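Long-range contacts in processed glycerol phosphate lipoteichoic acid synthase 2 (PDB 2W8D), which belongs to the sulfatase family of the alkaline phosphatase clan and holds a magnesium ion in its C-terminal domain: residues 76-81 with 309-314; 86-91 with 102-107; 93-98 with 329-334; 343-348 with 386-391. All blocks are in the same frame, centred on the assembly; numbering follows the deposited sequence.

Contact 1. Residues 76-81 with 309-314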
loop_
_atom_site.group_PDB
_atom_site.type_symbol
_atom_site.label_atom_id
_atom_site.label_comp_id
_atom_site.label_asym_id
_atom_site.label_seq_id
_atom_site.Cartn_x
_atom_site.Cartn_y
_atom_site.Cartn_z
ATOM N N PHE A 76 0.718 6.310 6.311
ATOM C CA PHE A 76 0.089 7.229 5.401
ATOM C C PHE A 76 0.242 6.782 3.941
ATOM O O PHE A 76 1.329 6.368 3.516
ATOM C CB PHE A 76 0.700 8.639 5.596
ATOM C CG PHE A 76 0.413 9.240 6.961
ATOM C CD1 PHE A 76 -0.606 10.191 7.122
ATOM C CD2 PHE A 76 1.157 8.852 8.089
ATOM C CE1 PHE A 76 -0.894 10.736 8.393
ATOM C CE2 PHE A 76 0.878 9.397 9.356
ATOM C CZ PHE A 76 -0.147 10.336 9.501
ATOM N N HIS A 77 -0.817 6.935 3.145
ATOM C CA HIS A 77 -0.634 6.777 1.686
ATOM C C HIS A 77 0.187 7.964 1.126
ATOM O O HIS A 77 0.126 9.069 1.643
ATOM C CB HIS A 77 -1.972 6.627 0.958
ATOM C CG HIS A 77 -2.687 7.925 0.751
ATOM N ND1 HIS A 77 -2.489 8.710 -0.371
ATOM C CD2 HIS A 77 -3.585 8.583 1.525
ATOM C CE1 HIS A 77 -3.236 9.795 -0.279
ATOM N NE2 HIS A 77 -3.898 9.751 0.869
ATOM N N GLN A 78 0.959 7.729 0.075
ATOM C CA GLN A 78 1.765 8.801 -0.497
ATOM C C GLN A 78 1.462 8.983 -1.977
ATOM O O GLN A 78 2.312 9.476 -2.723
ATOM C CB GLN A 78 3.261 8.518 -0.264
ATOM C CG GLN A 78 3.644 8.399 1.235
ATOM C CD GLN A 78 5.057 7.940 1.422
ATOM O OE1 GLN A 78 5.402 6.803 1.063
ATOM N NE2 GLN A 78 5.908 8.822 1.953
ATOM N N THR A 79 0.251 8.607 -2.385
ATOM C CA THR A 79 -0.157 8.599 -3.770
ATOM C C THR A 79 -0.479 9.973 -4.318
ATOM O O THR A 79 -0.745 10.929 -3.556
ATOM C CB THR A 79 -1.404 7.677 -4.022
ATOM O OG1 THR A 79 -2.539 8.212 -3.351
ATOM C CG2 THR A 79 -1.154 6.209 -3.559
ATOM N N GLY A 80 -0.426 10.063 -5.649
ATOM C CA GLY A 80 -0.855 11.252 -6.393
ATOM C C GLY A 80 -1.951 10.824 -7.376
ATOM O O GLY A 80 -2.861 10.005 -7.043
ATOM N N GLN A 81 -1.860 11.296 -8.602
ATOM C CA GLN A 81 -2.955 10.996 -9.546
ATOM C C GLN A 81 -3.096 9.559 -10.076
ATOM O O GLN A 81 -4.119 9.215 -10.649
ATOM C CB GLN A 81 -2.987 12.005 -10.666
ATOM C CG GLN A 81 -3.064 13.461 -10.111
ATOM C CD GLN A 81 -3.071 14.504 -11.227
ATOM O OE1 GLN A 81 -2.227 14.492 -12.127
ATOM N NE2 GLN A 81 -4.045 15.394 -11.172
ATOM N N GLY A 309 5.230 5.730 5.712
ATOM C CA GLY A 309 4.453 5.871 4.473
ATOM C C GLY A 309 4.577 4.671 3.540
ATOM O O GLY A 309 5.340 3.756 3.812
ATOM N N ASP A 310 3.806 4.660 2.456
ATOM C CA ASP A 310 3.864 3.599 1.451
ATOM C C ASP A 310 5.261 3.102 1.075
ATOM O O ASP A 310 5.410 1.908 0.905
ATOM C CB ASP A 310 3.208 4.055 0.140
ATOM C CG ASP A 310 1.728 4.083 0.216
ATOM O OD1 ASP A 310 1.132 3.256 0.980
ATOM O OD2 ASP A 310 1.162 4.964 -0.471
ATOM N N VAL A 311 6.255 4.003 0.902
ATOM C CA VAL A 311 7.593 3.622 0.395
ATOM C C VAL A 311 8.380 2.795 1.435
ATOM O O VAL A 311 9.408 2.168 1.117
ATOM C CB VAL A 311 8.446 4.852 -0.071
ATOM C CG1 VAL A 311 7.856 5.528 -1.359
ATOM C CG2 VAL A 311 8.618 5.851 1.043
ATOM N N ASP A 312 7.889 2.794 2.675
ATOM C CA ASP A 312 8.520 2.024 3.735
ATOM C C ASP A 312 8.135 0.539 3.741
ATOM O O ASP A 312 8.818 -0.250 4.372
ATOM C CB ASP A 312 8.206 2.623 5.112
ATOM C CG ASP A 312 8.586 4.093 5.231
ATOM O OD1 ASP A 312 9.506 4.554 4.534
ATOM O OD2 ASP A 312 7.996 4.776 6.081
ATOM N N VAL A 313 7.058 0.154 3.059
ATOM C CA VAL A 313 6.596 -1.243 3.119
ATOM C C VAL A 313 7.591 -2.265 2.552
ATOM O O VAL A 313 7.878 -3.284 3.197
ATOM C CB VAL A 313 5.185 -1.440 2.496
ATOM C CG1 VAL A 313 4.656 -2.880 2.723
ATOM C CG2 VAL A 313 4.212 -0.486 3.099
ATOM N N ALA A 314 8.130 -1.985 1.380
ATOM C CA ALA A 314 8.962 -2.953 0.651
ATOM C C ALA A 314 10.202 -3.395 1.433
ATOM O O ALA A 314 10.467 -4.592 1.492
ATOM C CB ALA A 314 9.353 -2.428 -0.763
#

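Contact 2. Residues 86-91 with 102-107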
loop_
_atom_site.group_PDB
_atom_site.type_symbol
_atom_site.label_atom_id
_atom_site.label_comp_id
_atom_site.label_asym_id
_atom_site.label_seq_id
_atom_site.Cartn_x
_atom_site.Cartn_y
_atom_site.Cartn_z
ATOM N N ASP A 86 -0.349 4.033 -8.245
ATOM C CA ASP A 86 0.676 4.745 -7.467
ATOM C C ASP A 86 1.037 3.961 -6.220
ATOM O O ASP A 86 2.197 3.765 -5.966
ATOM C CB ASP A 86 0.201 6.150 -7.023
ATOM C CG ASP A 86 0.271 7.173 -8.126
ATOM O OD1 ASP A 86 0.707 6.782 -9.247
ATOM O OD2 ASP A 86 -0.117 8.370 -7.879
ATOM N N ALA A 87 0.057 3.505 -5.430
ATOM C CA ALA A 87 0.393 2.674 -4.266
ATOM C C ALA A 87 1.068 1.338 -4.681
ATOM O O ALA A 87 2.050 0.921 -4.071
ATOM C CB ALA A 87 -0.810 2.470 -3.342
ATOM N N GLU A 88 0.599 0.686 -5.735
ATOM C CA GLU A 88 1.297 -0.564 -6.199
ATOM C C GLU A 88 2.745 -0.273 -6.607
ATOM O O GLU A 88 3.664 -1.066 -6.334
ATOM C CB GLU A 88 0.613 -1.225 -7.409
ATOM C CG GLU A 88 -0.807 -1.660 -7.190
ATOM C CD GLU A 88 -1.330 -2.387 -8.423
ATOM O OE1 GLU A 88 -0.712 -3.423 -8.810
ATOM O OE2 GLU A 88 -2.333 -1.893 -9.004
ATOM N N PHE A 89 2.959 0.856 -7.261
ATOM C CA PHE A 89 4.313 1.210 -7.688
ATOM C C PHE A 89 5.291 1.337 -6.519
ATOM O O PHE A 89 6.436 0.899 -6.593
ATOM C CB PHE A 89 4.307 2.544 -8.459
ATOM C CG PHE A 89 5.655 2.908 -9.025
ATOM C CD1 PHE A 89 6.170 2.209 -10.107
ATOM C CD2 PHE A 89 6.409 3.956 -8.467
ATOM C CE1 PHE A 89 7.408 2.557 -10.663
ATOM C CE2 PHE A 89 7.663 4.299 -8.993
ATOM C CZ PHE A 89 8.159 3.592 -10.099
HETATM N N MSE A 90 4.811 1.943 -5.446
HETATM C CA MSE A 90 5.587 2.110 -4.229
HETATM C C MSE A 90 5.842 0.794 -3.484
HETATM O O MSE A 90 6.945 0.627 -2.956
HETATM C CB MSE A 90 4.934 3.160 -3.338
HETATM C CG MSE A 90 5.154 4.547 -3.916
HETATM SE SE MSE A 90 4.428 5.971 -2.777
HETATM C CE MSE A 90 2.588 5.884 -3.366
HETATM N N MSE A 91 4.851 -0.119 -3.460
HETATM C CA MSE A 91 5.016 -1.439 -2.830
HETATM C C MSE A 91 6.116 -2.197 -3.531
HETATM O O MSE A 91 6.909 -2.843 -2.878
HETATM C CB MSE A 91 3.750 -2.317 -2.893
HETATM C CG MSE A 91 2.525 -1.745 -2.221
HETATM SE SE MSE A 91 2.786 -1.380 -0.313
HETATM C CE MSE A 91 2.060 0.433 -0.228
ATOM N N SER A 102 0.250 9.605 -14.142
ATOM C CA SER A 102 0.391 8.295 -13.588
ATOM C C SER A 102 1.733 7.684 -14.020
ATOM O O SER A 102 2.030 7.578 -15.234
ATOM C CB SER A 102 -0.762 7.412 -14.065
ATOM O OG SER A 102 -0.363 6.049 -13.979
ATOM N N VAL A 103 2.504 7.237 -13.022
ATOM C CA VAL A 103 3.767 6.562 -13.303
ATOM C C VAL A 103 3.560 5.225 -14.051
ATOM O O VAL A 103 4.340 4.906 -14.924
ATOM C CB VAL A 103 4.644 6.338 -12.019
ATOM C CG1 VAL A 103 3.907 5.508 -10.954
ATOM C CG2 VAL A 103 5.998 5.680 -12.402
ATOM N N PHE A 104 2.510 4.472 -13.714
ATOM C CA PHE A 104 2.161 3.249 -14.466
ATOM C C PHE A 104 1.940 3.499 -15.944
ATOM O O PHE A 104 2.389 2.712 -16.788
ATOM C CB PHE A 104 0.911 2.564 -13.889
ATOM C CG PHE A 104 1.215 1.394 -12.984
ATOM C CD1 PHE A 104 2.004 1.559 -11.841
ATOM C CD2 PHE A 104 0.699 0.109 -13.265
ATOM C CE1 PHE A 104 2.268 0.458 -10.955
ATOM C CE2 PHE A 104 0.965 -0.986 -12.401
ATOM C CZ PHE A 104 1.755 -0.813 -11.249
ATOM N N VAL A 105 1.218 4.580 -16.259
ATOM C CA VAL A 105 0.929 4.899 -17.640
ATOM C C VAL A 105 2.170 5.408 -18.358
ATOM O O VAL A 105 2.376 5.084 -19.525
ATOM C CB VAL A 105 -0.201 5.961 -17.748
ATOM C CG1 VAL A 105 -0.424 6.392 -19.206
ATOM C CG2 VAL A 105 -1.484 5.450 -17.117
ATOM N N ASN A 106 2.995 6.215 -17.690
ATOM C CA ASN A 106 4.014 6.979 -18.444
ATOM C C ASN A 106 5.451 6.453 -18.341
ATOM O O ASN A 106 6.275 6.774 -19.188
ATOM C CB ASN A 106 3.963 8.462 -18.059
ATOM C CG ASN A 106 2.716 9.143 -18.580
ATOM O OD1 ASN A 106 2.386 9.031 -19.746
ATOM N ND2 ASN A 106 2.022 9.850 -17.719
ATOM N N LYS A 107 5.738 5.636 -17.326
ATOM C CA LYS A 107 7.105 5.213 -17.054
ATOM C C LYS A 107 7.289 3.722 -17.120
ATOM O O LYS A 107 8.251 3.192 -16.532
ATOM C CB LYS A 107 7.529 5.691 -15.670
ATOM C CG LYS A 107 7.627 7.170 -15.517
ATOM C CD LYS A 107 8.621 7.762 -16.518
ATOM C CE LYS A 107 8.760 9.249 -16.299
ATOM N NZ LYS A 107 9.515 9.900 -17.438
HETATM O O HOH W 1 2.037 8.667 -10.699
HETATM O O HOH W 2 0.307 5.023 -11.620
#

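Contact 3. Residues 93-98 with 329-334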
loop_
_atom_site.group_PDB
_atom_site.type_symbol
_atom_site.label_atom_id
_atom_site.label_comp_id
_atom_site.label_asym_id
_atom_site.label_seq_id
_atom_site.Cartn_x
_atom_site.Cartn_y
_atom_site.Cartn_z
ATOM N N ASN A 93 8.563 -0.882 -5.581
ATOM C CA ASN A 93 9.812 -0.177 -5.924
ATOM C C ASN A 93 10.465 0.662 -4.856
ATOM O O ASN A 93 11.646 0.950 -4.964
ATOM C CB ASN A 93 9.624 0.667 -7.181
ATOM C CG ASN A 93 9.311 -0.170 -8.366
ATOM O OD1 ASN A 93 10.202 -0.803 -8.915
ATOM N ND2 ASN A 93 8.028 -0.205 -8.779
ATOM N N SER A 94 9.697 1.059 -3.848
ATOM C CA SER A 94 10.148 2.006 -2.821
ATOM C C SER A 94 10.670 3.273 -3.492
ATOM O O SER A 94 11.728 3.814 -3.160
ATOM C CB SER A 94 11.171 1.365 -1.876
ATOM O OG SER A 94 11.336 2.155 -0.717
ATOM N N LEU A 95 9.917 3.700 -4.490
ATOM C CA LEU A 95 10.151 4.943 -5.203
ATOM C C LEU A 95 8.826 5.670 -5.366
ATOM O O LEU A 95 7.789 5.060 -5.595
ATOM C CB LEU A 95 10.764 4.686 -6.576
ATOM C CG LEU A 95 12.172 4.114 -6.686
ATOM C CD1 LEU A 95 12.459 3.825 -8.174
ATOM C CD2 LEU A 95 13.180 5.099 -6.061
ATOM N N TYR A 96 8.867 6.985 -5.236
ATOM C CA TYR A 96 7.667 7.802 -5.367
ATOM C C TYR A 96 7.115 7.826 -6.801
ATOM O O TYR A 96 7.865 7.779 -7.780
ATOM C CB TYR A 96 7.947 9.236 -4.886
ATOM C CG TYR A 96 8.158 9.287 -3.414
ATOM C CD1 TYR A 96 7.079 9.487 -2.547
ATOM C CD2 TYR A 96 9.424 9.099 -2.875
ATOM C CE1 TYR A 96 7.268 9.505 -1.160
ATOM C CE2 TYR A 96 9.625 9.099 -1.525
ATOM C CZ TYR A 96 8.567 9.314 -0.663
ATOM O OH TYR A 96 8.794 9.323 0.692
ATOM N N PRO A 97 5.783 7.901 -6.915
ATOM C CA PRO A 97 5.089 8.050 -8.189
ATOM C C PRO A 97 5.306 9.459 -8.729
ATOM O O PRO A 97 6.016 10.259 -8.112
ATOM C CB PRO A 97 3.629 7.882 -7.785
ATOM C CG PRO A 97 3.596 8.479 -6.392
ATOM C CD PRO A 97 4.859 7.965 -5.763
ATOM N N LEU A 98 4.724 9.768 -9.878
ATOM C CA LEU A 98 4.934 11.109 -10.470
ATOM C C LEU A 98 4.133 12.170 -9.697
ATOM O O LEU A 98 3.089 11.861 -9.130
ATOM C CB LEU A 98 4.525 11.121 -11.944
ATOM C CG LEU A 98 5.220 10.200 -12.951
ATOM C CD1 LEU A 98 4.549 10.312 -14.300
ATOM C CD2 LEU A 98 6.649 10.674 -13.103
ATOM N N LEU A 329 18.577 1.056 -4.566
ATOM C CA LEU A 329 18.220 2.455 -4.516
ATOM C C LEU A 329 16.724 2.570 -4.248
ATOM O O LEU A 329 15.912 2.594 -5.174
ATOM C CB LEU A 329 18.637 3.154 -5.808
ATOM C CG LEU A 329 20.139 3.155 -6.127
ATOM C CD1 LEU A 329 20.402 4.147 -7.217
ATOM C CD2 LEU A 329 21.001 3.494 -4.905
HETATM N N MSE A 330 16.390 2.618 -2.960
HETATM C CA MSE A 330 15.038 2.628 -2.463
HETATM C C MSE A 330 14.876 3.847 -1.570
HETATM O O MSE A 330 15.756 4.165 -0.788
HETATM C CB MSE A 330 14.758 1.356 -1.677
HETATM C CG MSE A 330 14.528 0.138 -2.558
HETATM SE SE MSE A 330 14.131 -1.492 -1.545
HETATM C CE MSE A 330 13.541 -2.581 -3.060
ATOM N N SER A 331 13.734 4.517 -1.689
ATOM C CA SER A 331 13.474 5.736 -0.945
ATOM C C SER A 331 13.034 5.483 0.486
ATOM O O SER A 331 13.247 6.328 1.359
ATOM C CB SER A 331 12.397 6.558 -1.664
ATOM O OG SER A 331 12.962 7.171 -2.816
ATOM N N GLY A 332 12.420 4.325 0.724
ATOM C CA GLY A 332 11.786 4.040 2.019
ATOM C C GLY A 332 12.689 3.493 3.112
ATOM O O GLY A 332 13.827 3.107 2.888
ATOM N N SER A 333 12.160 3.465 4.315
ATOM C CA SER A 333 12.942 3.074 5.461
ATOM C C SER A 333 12.164 1.974 6.180
ATOM O O SER A 333 11.003 2.147 6.461
ATOM C CB SER A 333 13.149 4.310 6.345
ATOM O OG SER A 333 13.624 3.954 7.632
ATOM N N ASP A 334 12.793 0.822 6.390
ATOM C CA ASP A 334 12.217 -0.287 7.157
ATOM C C ASP A 334 11.586 0.233 8.450
ATOM O O ASP A 334 12.265 0.808 9.299
ATOM C CB ASP A 334 13.321 -1.308 7.459
ATOM C CG ASP A 334 12.874 -2.448 8.386
ATOM O OD1 ASP A 334 11.695 -2.582 8.744
ATOM O OD2 ASP A 334 13.735 -3.233 8.782
HETATM O O HOH W 3 13.812 0.619 -6.649
#

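Contact 4. Residues 343-348 with 386-391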
loop_
_atom_site.group_PDB
_atom_site.type_symbol
_atom_site.label_atom_id
_atom_site.label_comp_id
_atom_site.label_asym_id
_atom_site.label_seq_id
_atom_site.Cartn_x
_atom_site.Cartn_y
_atom_site.Cartn_z
ATOM N N VAL A 343 9.637 11.312 9.413
ATOM C CA VAL A 343 9.183 12.493 8.731
ATOM C C VAL A 343 8.665 11.989 7.366
ATOM O O VAL A 343 9.457 11.590 6.521
ATOM C CB VAL A 343 10.345 13.511 8.554
ATOM C CG1 VAL A 343 9.845 14.779 7.939
ATOM C CG2 VAL A 343 11.035 13.840 9.923
ATOM N N ILE A 344 7.342 12.001 7.167
ATOM C CA ILE A 344 6.728 11.261 6.067
ATOM C C ILE A 344 6.336 12.205 4.950
ATOM O O ILE A 344 5.426 13.002 5.111
ATOM C CB ILE A 344 5.495 10.421 6.513
ATOM C CG1 ILE A 344 5.750 9.634 7.823
ATOM C CG2 ILE A 344 5.077 9.449 5.429
ATOM C CD1 ILE A 344 6.970 8.764 7.798
ATOM N N PRO A 345 7.030 12.134 3.806
ATOM C CA PRO A 345 6.587 13.005 2.701
ATOM C C PRO A 345 5.245 12.585 2.145
ATOM O O PRO A 345 4.913 11.381 2.137
ATOM C CB PRO A 345 7.642 12.786 1.607
ATOM C CG PRO A 345 8.791 12.150 2.271
ATOM C CD PRO A 345 8.279 11.412 3.491
ATOM N N PHE A 346 4.508 13.590 1.681
ATOM C CA PHE A 346 3.375 13.445 0.765
ATOM C C PHE A 346 3.851 13.782 -0.642
ATOM O O PHE A 346 4.809 14.553 -0.820
ATOM C CB PHE A 346 2.277 14.435 1.146
ATOM C CG PHE A 346 1.506 14.049 2.358
ATOM C CD1 PHE A 346 1.911 12.982 3.159
ATOM C CD2 PHE A 346 0.355 14.765 2.716
ATOM C CE1 PHE A 346 1.184 12.620 4.330
ATOM C CE2 PHE A 346 -0.377 14.418 3.862
ATOM C CZ PHE A 346 0.038 13.329 4.666
ATOM N N ARG A 347 3.203 13.224 -1.659
ATOM C CA ARG A 347 3.641 13.492 -3.036
ATOM C C ARG A 347 3.705 15.018 -3.391
ATOM O O ARG A 347 4.574 15.454 -4.141
ATOM C CB ARG A 347 2.785 12.707 -4.071
ATOM C CG ARG A 347 3.384 12.697 -5.488
ATOM C CD ARG A 347 4.750 13.386 -5.399
ATOM N NE ARG A 347 5.741 12.704 -6.155
ATOM C CZ ARG A 347 6.928 13.176 -6.467
ATOM N NH1 ARG A 347 7.323 14.377 -6.069
ATOM N NH2 ARG A 347 7.706 12.418 -7.216
ATOM N N ASN A 348 2.793 15.824 -2.869
ATOM C CA ASN A 348 2.784 17.209 -3.279
ATOM C C ASN A 348 3.783 18.070 -2.469
ATOM O O ASN A 348 3.820 19.276 -2.637
ATOM C CB ASN A 348 1.372 17.788 -3.187
ATOM C CG ASN A 348 0.899 17.909 -1.743
ATOM O OD1 ASN A 348 1.632 17.534 -0.804
ATOM N ND2 ASN A 348 -0.323 18.420 -1.552
ATOM N N LYS A 386 12.231 17.397 1.048
ATOM C CA LYS A 386 12.580 17.848 -0.292
ATOM C C LYS A 386 13.596 16.913 -0.909
ATOM O O LYS A 386 13.369 16.426 -2.020
ATOM C CB LYS A 386 13.080 19.308 -0.294
ATOM C CG LYS A 386 11.929 20.324 -0.073
ATOM C CD LYS A 386 12.382 21.795 -0.094
ATOM C CE LYS A 386 13.502 22.083 0.948
ATOM N NZ LYS A 386 13.685 23.521 1.320
ATOM N N LYS A 387 14.688 16.664 -0.176
ATOM C CA LYS A 387 15.742 15.742 -0.567
ATOM C C LYS A 387 15.232 14.307 -0.813
ATOM O O LYS A 387 15.594 13.691 -1.824
ATOM C CB LYS A 387 16.864 15.728 0.470
ATOM C CG LYS A 387 18.048 16.595 0.115
ATOM C CD LYS A 387 18.778 17.013 1.369
ATOM C CE LYS A 387 19.784 18.123 1.084
ATOM N NZ LYS A 387 19.674 19.162 2.139
ATOM N N GLU A 388 14.387 13.781 0.080
ATOM C CA GLU A 388 13.848 12.435 -0.102
ATOM C C GLU A 388 13.101 12.360 -1.431
ATOM O O GLU A 388 13.332 11.458 -2.222
ATOM C CB GLU A 388 12.971 11.980 1.097
ATOM C CG GLU A 388 12.385 10.550 0.939
ATOM C CD GLU A 388 11.852 9.892 2.231
ATOM O OE1 GLU A 388 12.374 10.177 3.342
ATOM O OE2 GLU A 388 10.925 9.036 2.111
ATOM N N LEU A 389 12.227 13.322 -1.690
ATOM C CA LEU A 389 11.481 13.387 -2.949
ATOM C C LEU A 389 12.400 13.615 -4.160
ATOM O O LEU A 389 12.245 12.964 -5.191
ATOM C CB LEU A 389 10.407 14.468 -2.875
ATOM C CG LEU A 389 9.187 14.149 -1.990
ATOM C CD1 LEU A 389 8.216 15.350 -2.014
ATOM C CD2 LEU A 389 8.483 12.826 -2.426
ATOM N N GLU A 390 13.370 14.519 -4.012
ATOM C CA GLU A 390 14.284 14.857 -5.104
ATOM C C GLU A 390 15.099 13.631 -5.588
ATOM O O GLU A 390 15.237 13.409 -6.794
ATOM C CB GLU A 390 15.189 16.002 -4.655
ATOM C CG GLU A 390 16.230 16.484 -5.638
ATOM C CD GLU A 390 17.335 17.344 -4.969
ATOM O OE1 GLU A 390 17.366 17.444 -3.714
ATOM O OE2 GLU A 390 18.181 17.917 -5.702
HETATM N N MSE A 391 15.606 12.834 -4.652
HETATM C CA MSE A 391 16.426 11.674 -5.002
HETATM C C MSE A 391 15.614 10.659 -5.776
HETATM O O MSE A 391 16.046 10.174 -6.815
HETATM C CB MSE A 391 17.077 11.044 -3.773
HETATM C CG MSE A 391 18.084 11.959 -3.072
HETATM SE SE MSE A 391 19.574 12.603 -4.207
HETATM C CE MSE A 391 19.008 14.442 -4.512
HETATM O O HOH W 4 11.703 12.618 5.116
#

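Contact 1. Residues 76-81 with 309-314
Q78 and D310 each reach across to the main chain of the facing segment where strand 70-76, in the large mixed sheet of this sulfatase-type fold, runs out beside the short strand 308-309. F76 and G309 form a parallel beta bridge with their CA atoms 4.7 Å apart, and D310 N donates to F76 O at 3.2 Å, a bent bond of 137°. Beyond the bridge the exchange passes to side chains. D310 OD2 accepts from Q78 N at 2.8 Å, the amide approaching from above the carboxylate plane. In return Q78 OE1 takes V311 N at 2.9 Å in a straighter bond (162°), with the donor nearly along the C=O axis. CG of Q78 stands anti to its own carbonyl carbon (chi1 -60°) and the chain is extended beyond it, laying CD 3.7 Å from CA of G309, which has no side chain there. The Q78 and V311 side chains cross at about a right angle, OE1 lying 3.4 Å from CG2 of V311.

A second shell fixes both partners. Q78 NE2 donates to P345 O, so both ends of the amide are used, while M90 and M91 of helix 86-93 pack on D310. G309 N is held by D312 OD2, and D312 OD1 makes a salt bridge with R341. The T79 side chain lies about 8 Å from the magnesium ion. H77 NE2 bonds to Q288, and H77 ND1 shares a hydrogen bond of 3.0 Å with T79 OG1.

Contact 2. Residues 86-91 with 102-107
D86 and V103 mark the nearest backbone approach of helix 86-93 to the short helix 103-106, with 6.8 Å between their CA atoms, and no direct hydrogen bond joins the two segments. V103 splits its methyls over F89: CG2 makes a CH-pi contact over one face of the ring, 3.9 Å from the centroid and 14° off the normal, and CG1 sits 3.7 Å from F89 CG. The phenyl ring is placed by a CG anti to the backbone N (chi1 -175°), and the side chains of F89 and V103 cross at about a right angle. F104 comes in beside the helix, its CE1 3.8 Å from F89 CB and its CZ 4.0 Å from E88 CB. This pair of helices lies within the sulfatase-type domain, with M142 of helix 139-145 packing on F89, V103 and F104. The polar side is bridged by water. D86 OD1 accepts from one water at 2.7 Å, which in turn takes V103 N at 2.8 Å; a second water links OD1 to F104 N and S102 OG. The carboxylate thus faces the first amides of helix 103-106, whose partial positive charge would favour its negative one. D86 OD2 accepts from G80 N and G82 N of the loop leading to phosphothreonine 84, a magnesium ligand. S102 is the N-cap residue, with OG accepting from V105 N at 3.1 Å.

Contact 3. Residues 93-98 with 329-334
S94 meets M330, S331 and G332 at the tight end of this contact, where the loop leaving helix 86-93 touches the long connection between helix 313-320 and strand 344-345. S331 N donates to S94 O in a short bond of 2.6 Å, almost straight at 169° and in the carbonyl plane. The side chain adds a second link: OG stands anti to the backbone N (chi1 -165°) and accepts from G332 N at 2.8 Å. Beside these bonds, S94 CB packs on M330 CB at 3.6 Å, and G332, lacking a side chain, lets its CA come within 3.4 Å of S94 OG. The positive phi of S94, the first residue after the helix to leave helical geometry, accompanies this turn.

Away from S94 the fit is looser. CD2 of L95 lies 3.8 Å from L329 O, and S331 CB comes obliquely to the Y96 ring, 3.8 Å from CE2. N93 O and L329 O do not meet directly but share a water, which donates to N93 O at 2.8 Å and to L329 O over a longer path. M330 and S331 keep part of their surface exposed. L329 and S331 also touch M14 of helix 6-17, while L95 and Y96 lean on helix 380-397, so the contact joins the sulfatase-type core to both. S94 OG has a further bond, to V311 O. Because a carbonyl can only accept, the hydroxyl must donate there while accepting from G332 N, so one side chain links the end of helix 86-93 to two main-chain groups more than 200 residues later.

Contact 4. Residues 343-348 with 386-391
P345, on the outermost strand 344-345 of the five-stranded antiparallel sheet near the C terminus, packs against E388 and L389 of helix 380-397. The helix lies across the end of that strand, and no direct hydrogen bond joins the two. L389 fills the middle: CD2 rests 4.1 Å from P345 CB, while CD1 approaches F346 O at 3.7 Å. The same CD2 lies over one face of the R347 guanidinium, offset toward its rim, with NH1 4.1 Å away. R347 gets there by a bent chain, its chi2 of 5° placing CD nearly eclipsed with CA, and its NH2 is held by a salt bridge to D393 and a hydrogen bond to P97 O. On the other side of L389, the E388 side chain crosses the proline ring at about a right angle, bringing OE2 3.8 Å from P345 CG. That oxygen is also gripped by the Y96 hydroxyl and by R341 in a salt bridge, two partners that fix OE2 beside the proline ring. OE1 is linked through one water to the residue preceding the strand: the water donates to V343 O at 2.8 Å and to E388 OE1 at 3.1 Å.

How the contacts relate
From the N terminus, contact 1 opens first, at the end of strand 70-76, and closes only when the chain returns some 230 residues later ahead of helix 313-320. Contact 2 is nested inside that loop and closes quickly, pairing helix 86-93 with helix 103-106. Residues 93-98, lying between the two segments of contact 2, wait for 329-334, so contact 3 crosses both contact 1 and contact 2. Contact 4 follows in series, joining strand 344-345 to helix 380-397. Contacts 1, 3 and 4 touch one another, whereas contacts 2 and 4 stay about 6 Å apart at their nearest atoms. Together they tie the large mixed sheet and its helices to the C-terminal antiparallel sheet.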